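Local coordinates for transcriptional regulator, TetR family (Thermus thermophilus, PDB 3VPR), which represses transcription as a TetR-family regulator, probably by binding operator DNA through a helix-turn-helix, at residues Ile50-Ser55 with Arg112-Ala117. Residues are numbered along the deposited sequence; the frame is centred on the assembly and turned at random.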
loop_
_atom_site.group_PDB
_atom_site.type_symbol
_atom_site.label_atom_id
_atom_site.label_comp_id
_atom_site.label_asym_id
_atom_site.label_seq_id
_atom_site.Cartn_x
_atom_site.Cartn_y
_atom_site.Cartn_z
ATOM N N ILE A 50 1.517 17.548 16.297
ATOM C CA ILE A 50 2.569 17.717 15.278
ATOM C C ILE A 50 2.327 16.697 14.166
ATOM O O ILE A 50 2.358 17.034 12.975
ATOM C CB ILE A 50 3.996 17.503 15.880
ATOM C CG1 ILE A 50 4.283 18.590 16.920
ATOM C CG2 ILE A 50 5.060 17.536 14.769
ATOM C CD1 ILE A 50 5.682 18.523 17.536
ATOM N N LEU A 51 2.069 15.455 14.566
ATOM C CA LEU A 51 1.771 14.387 13.621
ATOM C C LEU A 51 0.498 14.748 12.853
ATOM O O LEU A 51 0.382 14.515 11.657
ATOM C CB LEU A 51 1.539 13.066 14.366
ATOM C CG LEU A 51 0.927 11.963 13.494
ATOM C CD1 LEU A 51 1.872 11.660 12.340
ATOM C CD2 LEU A 51 0.670 10.709 14.314
ATOM N N TYR A 52 -0.469 15.306 13.566
ATOM C CA TYR A 52 -1.728 15.699 12.950
ATOM C C TYR A 52 -1.511 16.778 11.876
ATOM O O TYR A 52 -2.007 16.647 10.763
ATOM C CB TYR A 52 -2.695 16.196 14.036
ATOM C CG TYR A 52 -3.918 16.887 13.503
ATOM C CD1 TYR A 52 -4.830 16.212 12.684
ATOM C CD2 TYR A 52 -4.152 18.226 13.791
ATOM C CE1 TYR A 52 -5.936 16.859 12.164
ATOM C CE2 TYR A 52 -5.253 18.885 13.281
ATOM C CZ TYR A 52 -6.142 18.202 12.467
ATOM O OH TYR A 52 -7.223 18.875 11.945
ATOM N N GLU A 53 -0.758 17.825 12.205
ATOM C CA GLU A 53 -0.506 18.905 11.248
ATOM C C GLU A 53 0.339 18.460 10.051
ATOM O O GLU A 53 0.133 18.924 8.930
ATOM C CB GLU A 53 0.112 20.112 11.961
ATOM C CG GLU A 53 -0.963 20.934 12.661
ATOM C CD GLU A 53 -0.440 22.148 13.380
ATOM O OE1 GLU A 53 0.318 22.934 12.771
ATOM O OE2 GLU A 53 -0.808 22.321 14.560
ATOM N N ILE A 54 1.272 17.544 10.281
ATOM C CA ILE A 54 2.056 17.016 9.181
ATOM C C ILE A 54 1.095 16.275 8.229
ATOM O O ILE A 54 1.152 16.441 7.011
ATOM C CB ILE A 54 3.134 16.046 9.695
ATOM C CG1 ILE A 54 4.290 16.845 10.309
ATOM C CG2 ILE A 54 3.618 15.142 8.562
ATOM C CD1 ILE A 54 5.348 15.997 10.983
ATOM N N SER A 55 0.206 15.463 8.792
ATOM C CA SER A 55 -0.755 14.709 7.978
ATOM C C SER A 55 -1.656 15.656 7.190
ATOM O O SER A 55 -1.851 15.486 5.990
ATOM C CB SER A 55 -1.604 13.809 8.874
ATOM O OG SER A 55 -0.780 12.862 9.532
ATOM N N ARG A 112 -8.057 12.097 13.465
ATOM C CA ARG A 112 -8.100 11.049 12.454
ATOM C C ARG A 112 -9.279 11.323 11.541
ATOM O O ARG A 112 -9.251 10.990 10.363
ATOM C CB ARG A 112 -8.283 9.676 13.106
ATOM C CG ARG A 112 -7.947 8.499 12.206
ATOM C CD ARG A 112 -8.645 7.241 12.676
ATOM N NE ARG A 112 -8.691 7.174 14.132
ATOM C CZ ARG A 112 -7.654 6.867 14.895
ATOM N NH1 ARG A 112 -6.487 6.592 14.336
ATOM N NH2 ARG A 112 -7.780 6.852 16.214
ATOM N N LEU A 113 -10.314 11.937 12.109
ATOM C CA LEU A 113 -11.538 12.257 11.388
ATOM C C LEU A 113 -11.339 13.269 10.285
ATOM O O LEU A 113 -11.758 13.039 9.155
ATOM C CB LEU A 113 -12.610 12.777 12.362
ATOM C CG LEU A 113 -14.000 13.115 11.814
ATOM C CD1 LEU A 113 -14.957 13.353 12.984
ATOM C CD2 LEU A 113 -13.939 14.346 10.930
ATOM N N LYS A 114 -10.728 14.404 10.608
ATOM C CA LYS A 114 -10.515 15.431 9.599
ATOM C C LYS A 114 -9.512 14.949 8.558
ATOM O O LYS A 114 -9.541 15.386 7.408
ATOM C CB LYS A 114 -10.025 16.734 10.242
ATOM C CG LYS A 114 -10.965 17.282 11.305
ATOM C CD LYS A 114 -10.517 18.645 11.809
ATOM C CE LYS A 114 -11.224 19.767 11.071
ATOM N NZ LYS A 114 -12.692 19.764 11.356
ATOM N N THR A 115 -8.637 14.036 8.970
ATOM C CA THR A 115 -7.630 13.480 8.089
ATOM C C THR A 115 -8.238 12.495 7.087
ATOM O O THR A 115 -8.024 12.614 5.883
ATOM C CB THR A 115 -6.558 12.776 8.918
ATOM O OG1 THR A 115 -5.678 13.761 9.481
ATOM C CG2 THR A 115 -5.778 11.804 8.074
ATOM N N ILE A 116 -9.002 11.528 7.591
ATOM C CA ILE A 116 -9.635 10.527 6.738
ATOM C C ILE A 116 -10.644 11.217 5.832
ATOM O O ILE A 116 -10.849 10.810 4.694
ATOM C CB ILE A 116 -10.356 9.437 7.579
ATOM C CG1 ILE A 116 -9.356 8.722 8.488
ATOM C CG2 ILE A 116 -11.035 8.427 6.662
ATOM C CD1 ILE A 116 -8.208 8.052 7.750
ATOM N N ALA A 117 -11.267 12.276 6.340
ATOM C CA ALA A 117 -12.236 13.022 5.547
ATOM C C ALA A 117 -11.526 13.654 4.342
ATOM O O ALA A 117 -12.127 13.827 3.286
ATOM C CB ALA A 117 -12.910 14.099 6.404
#
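Y52 and S55 face K114 and T115 across two nearly parallel helices, the axes of segments 50-55 and 112-117 being inclined by 14°. These axes come within 10.3 Å of each other, and the CA atoms of S55 and T115 within 7.0 Å. Y52 buries more area here than S55, K114 or T115. Its chi1 of 168° puts CG anti to the backbone N, and the far end of the ring, with OH, reaches K114. There OH meets the lysine chain at a slant, nearest to CD (3.3 Å), with CB at 3.9 Å. The chain is bent on both sides of CD, at chi3 and chi4, and NZ ends farther from Y52 OH than CD does. On one side of the ring, CD1 and CE1 both lie 4.1 Å from T115 OG1, an oblique van der Waals contact. S55 CB is equally far from that oxygen, roughly at right angles to CE1 as seen from it. T115 OG1 bonds to neither residue; it makes a weak hydrogen bond to N111 O in its own helix. S55 OG likewise turns inward, donating to L51 O at 2.9 Å, 30° out of the carbonyl plane and from the face opposite to S55 N. Shortening Y52 to an alanine would probably open a gap between the helices and leave K114 CD and T115 OG1 without their aromatic neighbour. No hydrogen bond crosses the interface, which buries 172 Å² and holds by side-chain packing. It joins helix 47-70, which follows the predicted helix-turn-helix, to helix 109-135 of the C-terminal region, consistent with the all-helical TetR-family fold, in which DNA-binding and regulatory domains meet.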